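Local structure of UPF0098 protein YbcL (Escherichia coli, 1FUX) at residues S47-V52 with Y145-N150; W66-I71 with T88-G93. The protein is of unknown function but belongs to the phosphatidylethanolamine-binding protein family and is a periplasmic homodimer homologous to a Raf kinase inhibitor protein. All coordinates share one frame; numbering follows the deposited sequence.

Interactions 1 and 2 pack elements onto the two faces of one antiparallel sheet, with their centres about 12 Å apart. Their strand segments, 47-52 and 66-71, are neighbours in that sheet and are joined by probable backbone hydrogen bonds, Phe48 N to Ile71 O at 2.7 Å and Val50 N to Val68 O at 2.8 Å. Alternation of side chains along each strand separates the contacts: Ala49 and Val69 face the helix of interaction 1, where Val69 also touches Leu147, whereas Val68 faces the loop of interaction 2. In sequence, both segments of interaction 2 fall between those of interaction 1. In space, the helix lies on one face of the sheet and the loop on the other.

Interaction 1 (S47-V52 with Y145-N150); sequences SFAVTV and YMLNAN
Leu147 pushes its branched end from the helix against two small side chains of the strand, Ala49 and Thr51. Its CB already leaves the helix toward the strand. CG follows beside the backbone N and anti to the carbonyl carbon (chi1 -61°), which carries the fork on toward the sheet and presents both methyls to it. CD1 meets Thr51 CG2 tip to tip at 3.5 Å and is 4.1 Å from Ala49 CB, while CD2 settles on the same Ala49 CB at 3.6 Å. The contact is purely apolar, and one leucine fork straddles two strand residues that point to the same face. Alanine suits its place because a single methyl lets the helix come close, the CA atoms of Ala49 and Leu147 lying 7.8 Å apart. Threonine suits the other by division of labour: its methyl stands anti to the carbonyl carbon and serves the leucine, while OG1 takes a hydrogen bond from Trp125 NE1 and so is satisfied although buried. Three residues on from Leu147, the side chain of Asn150 folds back and ND2 donates to Met146 O at 2.6 Å (Met146 is a selenomethionine). This bond is nearly straight, 172° at the hydrogen, and lies in the carbonyl plane, which fixes the rotation of the amide. In this PEBP-family fold, helix 140-148 lies over the central strands of the large antiparallel sheet: Leu147 also touches Val69 of strand 63-72 and Trp125 and Leu127 of strand 118-127, while Tyr145 and Asn148 pack on Pro58 of the second subunit.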
loop_
_atom_site.group_PDB
_atom_site.type_symbol
_atom_site.label_atom_id
_atom_site.label_comp_id
_atom_site.label_asym_id
_atom_site.label_seq_id
_atom_site.Cartn_x
_atom_site.Cartn_y
_atom_site.Cartn_z
ATOM N N SER A 47 3.367 -4.838 -23.706
ATOM C CA SER A 47 4.147 -5.225 -22.551
ATOM C C SER A 47 3.247 -6.005 -21.564
ATOM O O SER A 47 2.009 -6.036 -21.652
ATOM C CB SER A 47 4.875 -4.132 -21.806
ATOM O OG SER A 47 3.950 -3.291 -21.130
ATOM N N PHE A 48 3.950 -6.684 -20.651
ATOM C CA PHE A 48 3.217 -7.442 -19.634
ATOM C C PHE A 48 3.638 -6.997 -18.216
ATOM O O PHE A 48 4.656 -6.321 -18.058
ATOM C CB PHE A 48 3.475 -8.959 -19.732
ATOM C CG PHE A 48 3.029 -9.569 -21.047
ATOM C CD1 PHE A 48 3.962 -9.734 -22.076
ATOM C CD2 PHE A 48 1.721 -9.956 -21.216
ATOM C CE1 PHE A 48 3.519 -10.324 -23.271
ATOM C CE2 PHE A 48 1.270 -10.516 -22.415
ATOM C CZ PHE A 48 2.204 -10.707 -23.435
ATOM N N ALA A 49 2.757 -7.333 -17.266
ATOM C CA ALA A 49 3.129 -6.973 -15.867
ATOM C C ALA A 49 2.637 -8.103 -15.007
ATOM O O ALA A 49 1.708 -8.840 -15.403
ATOM C CB ALA A 49 2.538 -5.620 -15.536
ATOM N N VAL A 50 3.259 -8.332 -13.832
ATOM C CA VAL A 50 2.746 -9.363 -12.936
ATOM C C VAL A 50 2.590 -8.694 -11.538
ATOM O O VAL A 50 3.530 -7.997 -11.167
ATOM C CB VAL A 50 3.655 -10.600 -12.803
ATOM C CG1 VAL A 50 3.197 -11.570 -11.708
ATOM C CG2 VAL A 50 3.574 -11.347 -14.151
ATOM N N THR A 51 1.481 -8.932 -10.857
ATOM C CA THR A 51 1.346 -8.378 -9.506
ATOM C C THR A 51 0.924 -9.517 -8.610
ATOM O O THR A 51 0.267 -10.483 -9.011
ATOM C CB THR A 51 0.319 -7.219 -9.348
ATOM O OG1 THR A 51 -0.969 -7.603 -9.844
ATOM C CG2 THR A 51 0.807 -5.948 -10.051
ATOM N N VAL A 52 1.214 -9.403 -7.275
ATOM C CA VAL A 52 0.833 -10.405 -6.310
ATOM C C VAL A 52 0.277 -9.581 -5.129
ATOM O O VAL A 52 0.988 -8.708 -4.594
ATOM C CB VAL A 52 1.960 -11.318 -5.810
ATOM C CG1 VAL A 52 1.439 -12.300 -4.773
ATOM C CG2 VAL A 52 2.617 -12.011 -7.025
ATOM N N TYR A 145 -1.983 1.930 -10.096
ATOM C CA TYR A 145 -2.626 3.038 -10.773
ATOM C C TYR A 145 -2.312 2.912 -12.258
ATOM O O TYR A 145 -3.243 2.865 -13.069
ATOM C CB TYR A 145 -2.085 4.373 -10.232
ATOM C CG TYR A 145 -2.878 5.529 -10.824
ATOM C CD1 TYR A 145 -4.069 5.919 -10.235
ATOM C CD2 TYR A 145 -2.444 6.205 -11.949
ATOM C CE1 TYR A 145 -4.813 6.966 -10.768
ATOM C CE2 TYR A 145 -3.176 7.257 -12.483
ATOM C CZ TYR A 145 -4.362 7.619 -11.886
ATOM O OH TYR A 145 -5.091 8.674 -12.403
HETATM N N MSE A 146 -1.013 2.789 -12.571
HETATM C CA MSE A 146 -0.610 2.689 -13.961
HETATM C C MSE A 146 -1.052 1.437 -14.686
HETATM O O MSE A 146 -1.215 1.587 -15.920
HETATM C CB MSE A 146 0.908 2.846 -14.124
HETATM C CG MSE A 146 1.377 4.219 -13.682
HETATM SE SE MSE A 146 3.270 4.382 -13.601
HETATM C CE MSE A 146 3.615 3.215 -12.312
ATOM N N LEU A 147 -1.137 0.285 -14.051
ATOM C CA LEU A 147 -1.597 -0.916 -14.743
ATOM C C LEU A 147 -3.080 -0.823 -15.067
ATOM O O LEU A 147 -3.563 -1.180 -16.161
ATOM C CB LEU A 147 -1.361 -2.165 -13.871
ATOM C CG LEU A 147 0.132 -2.406 -13.532
ATOM C CD1 LEU A 147 0.323 -3.684 -12.725
ATOM C CD2 LEU A 147 0.923 -2.497 -14.820
ATOM N N ASN A 148 -3.875 -0.339 -14.085
ATOM C CA ASN A 148 -5.316 -0.265 -14.396
ATOM C C ASN A 148 -5.569 0.702 -15.543
ATOM O O ASN A 148 -6.521 0.444 -16.280
ATOM C CB ASN A 148 -6.178 0.115 -13.213
ATOM C CG ASN A 148 -6.465 -1.049 -12.307
ATOM O OD1 ASN A 148 -6.911 -2.163 -12.631
ATOM N ND2 ASN A 148 -6.218 -0.759 -11.040
ATOM N N ALA A 149 -4.833 1.770 -15.703
ATOM C CA ALA A 149 -4.949 2.735 -16.782
ATOM C C ALA A 149 -4.491 2.200 -18.134
ATOM O O ALA A 149 -4.804 2.746 -19.198
ATOM C CB ALA A 149 -4.073 3.959 -16.457
ATOM N N ASN A 150 -3.667 1.152 -18.132
ATOM C CA ASN A 150 -3.135 0.602 -19.393
ATOM C C ASN A 150 -3.580 -0.813 -19.643
ATOM O O ASN A 150 -3.151 -1.467 -20.620
ATOM C CB ASN A 150 -1.606 0.716 -19.332
ATOM C CG ASN A 150 -1.156 2.159 -19.355
ATOM O OD1 ASN A 150 -1.088 2.770 -20.421
ATOM N ND2 ASN A 150 -0.855 2.781 -18.231
#

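Interaction 2 (W66-I71 with T88-G93); sequences WTVVNI and TKLPTG
Val68 and Leu90 make the tight apolar part of this contact, their side chains passing alongside one another and pointing opposite ways, with Val68 CG1 3.7 Å from Leu90 CD2. CG1 stands anti to the backbone N of Val68 (chi1 -172°), and the other branch, CG2, sits over one face of the Trp66 ring, 3.1 Å above its plane and offset toward the rim. Beta-branched valine suits a strand, and here one methyl meets the loop and the other the Trp66 ring; leucine is long enough to reach back from the loop to the sheet. The loop belongs to the connection between strands 77-78 and 95-96. It runs along the strand, the touching parts diverging by 26°, before the chain turns back to lay 95-96 antiparallel against 63-72 at the margin of the large sheet of this PEBP-family fold. Toward Gly93, which is exposed, the backbones come close without a direct hydrogen bond between them. There the carbonyl Gly93 O rests 3.6 Å from Asn70 CB and 3.4 Å from Asn70 O, two acceptors that cannot bond each other; Lys131 NZ gives Gly93 O a weak hydrogen bond. Both residues have positive phi, which asparagine tolerates well; at Gly93 the backbone shape is one in which a CB would press on the preceding carbonyl O. Asn70 OD1 is held by Ile132 N, whereas on the solvent side Lys89 turns to a salt bridge with Asp81.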
loop_
_atom_site.group_PDB
_atom_site.type_symbol
_atom_site.label_atom_id
_atom_site.label_comp_id
_atom_site.label_asym_id
_atom_site.label_seq_id
_atom_site.Cartn_x
_atom_site.Cartn_y
_atom_site.Cartn_z
ATOM N N TRP A 66 4.347 -8.421 -4.685
ATOM C CA TRP A 66 5.316 -8.306 -5.795
ATOM C C TRP A 66 4.766 -7.431 -6.894
ATOM O O TRP A 66 3.553 -7.537 -7.163
ATOM C CB TRP A 66 5.429 -9.730 -6.412
ATOM C CG TRP A 66 6.581 -9.901 -7.370
ATOM C CD1 TRP A 66 7.742 -9.174 -7.451
ATOM C CD2 TRP A 66 6.716 -10.999 -8.302
ATOM N NE1 TRP A 66 8.571 -9.754 -8.400
ATOM C CE2 TRP A 66 7.949 -10.857 -8.934
ATOM C CE3 TRP A 66 5.876 -12.056 -8.664
ATOM C CZ2 TRP A 66 8.410 -11.715 -9.964
ATOM C CZ3 TRP A 66 6.330 -12.950 -9.664
ATOM C CH2 TRP A 66 7.596 -12.778 -10.297
ATOM N N THR A 67 5.560 -6.655 -7.599
ATOM C CA THR A 67 5.085 -5.970 -8.796
ATOM C C THR A 67 6.265 -6.089 -9.786
ATOM O O THR A 67 7.380 -5.711 -9.418
ATOM C CB THR A 67 4.714 -4.468 -8.664
ATOM O OG1 THR A 67 5.857 -3.726 -8.247
ATOM C CG2 THR A 67 3.605 -4.245 -7.637
ATOM N N VAL A 68 5.966 -6.482 -11.015
ATOM C CA VAL A 68 7.001 -6.527 -12.043
ATOM C C VAL A 68 6.342 -5.929 -13.318
ATOM O O VAL A 68 5.249 -6.394 -13.605
ATOM C CB VAL A 68 7.354 -7.918 -12.620
ATOM C CG1 VAL A 68 8.595 -7.805 -13.531
ATOM C CG2 VAL A 68 7.532 -8.944 -11.568
ATOM N N VAL A 69 6.997 -4.960 -13.928
ATOM C CA VAL A 69 6.332 -4.384 -15.102
ATOM C C VAL A 69 7.379 -4.312 -16.206
ATOM O O VAL A 69 8.562 -4.623 -15.995
ATOM C CB VAL A 69 5.720 -3.004 -14.862
ATOM C CG1 VAL A 69 4.718 -2.973 -13.690
ATOM C CG2 VAL A 69 6.780 -1.963 -14.558
ATOM N N ASN A 70 6.894 -3.848 -17.377
ATOM C CA ASN A 70 7.789 -3.659 -18.525
ATOM C C ASN A 70 8.371 -4.994 -18.981
ATOM O O ASN A 70 9.482 -5.065 -19.541
ATOM C CB ASN A 70 8.826 -2.581 -18.279
ATOM C CG ASN A 70 8.302 -1.171 -17.985
ATOM O OD1 ASN A 70 7.139 -0.904 -18.227
ATOM N ND2 ASN A 70 9.121 -0.267 -17.474
ATOM N N ILE A 71 7.575 -6.041 -18.844
ATOM C CA ILE A 71 7.942 -7.325 -19.417
ATOM C C ILE A 71 7.698 -7.138 -20.930
ATOM O O ILE A 71 6.590 -6.804 -21.358
ATOM C CB ILE A 71 7.195 -8.488 -18.826
ATOM C CG1 ILE A 71 7.478 -8.617 -17.299
ATOM C CG2 ILE A 71 7.640 -9.763 -19.535
ATOM C CD1 ILE A 71 6.417 -9.471 -16.621
ATOM N N THR A 88 18.815 -10.946 -10.691
ATOM C CA THR A 88 19.622 -11.878 -11.496
ATOM C C THR A 88 18.798 -12.803 -12.346
ATOM O O THR A 88 19.340 -13.440 -13.261
ATOM C CB THR A 88 20.649 -12.670 -10.666
ATOM O OG1 THR A 88 20.079 -13.373 -9.551
ATOM C CG2 THR A 88 21.713 -11.685 -10.133
ATOM N N LYS A 89 17.497 -12.935 -12.098
ATOM C CA LYS A 89 16.655 -13.799 -12.874
ATOM C C LYS A 89 15.525 -13.007 -13.538
ATOM O O LYS A 89 14.577 -13.654 -14.013
ATOM C CB LYS A 89 16.059 -14.897 -11.970
ATOM C CG LYS A 89 17.147 -15.794 -11.372
ATOM C CD LYS A 89 16.663 -16.961 -10.534
ATOM C CE LYS A 89 17.749 -17.743 -9.806
ATOM N NZ LYS A 89 17.274 -18.668 -8.718
ATOM N N LEU A 90 15.585 -11.694 -13.525
ATOM C CA LEU A 90 14.522 -10.934 -14.200
ATOM C C LEU A 90 14.763 -10.873 -15.715
ATOM O O LEU A 90 15.889 -10.598 -16.119
ATOM C CB LEU A 90 14.549 -9.505 -13.735
ATOM C CG LEU A 90 13.587 -8.667 -12.957
ATOM C CD1 LEU A 90 13.879 -7.187 -13.242
ATOM C CD2 LEU A 90 12.129 -8.961 -13.190
ATOM N N PRO A 91 13.715 -11.022 -16.513
ATOM C CA PRO A 91 13.849 -10.913 -17.963
ATOM C C PRO A 91 14.325 -9.519 -18.301
ATOM O O PRO A 91 13.957 -8.523 -17.647
ATOM C CB PRO A 91 12.467 -11.248 -18.503
ATOM C CG PRO A 91 11.685 -11.821 -17.381
ATOM C CD PRO A 91 12.328 -11.317 -16.098
ATOM N N THR A 92 15.216 -9.382 -19.286
ATOM C CA THR A 92 15.770 -8.088 -19.639
ATOM C C THR A 92 14.648 -7.152 -20.066
ATOM O O THR A 92 13.698 -7.574 -20.703
ATOM C CB THR A 92 16.872 -8.192 -20.720
ATOM O OG1 THR A 92 16.318 -8.490 -22.005
ATOM C CG2 THR A 92 17.751 -9.399 -20.378
ATOM N N GLY A 93 14.733 -5.932 -19.594
ATOM C CA GLY A 93 13.790 -4.872 -19.800
ATOM C C GLY A 93 12.815 -4.702 -18.643
ATOM O O GLY A 93 12.298 -3.589 -18.479
#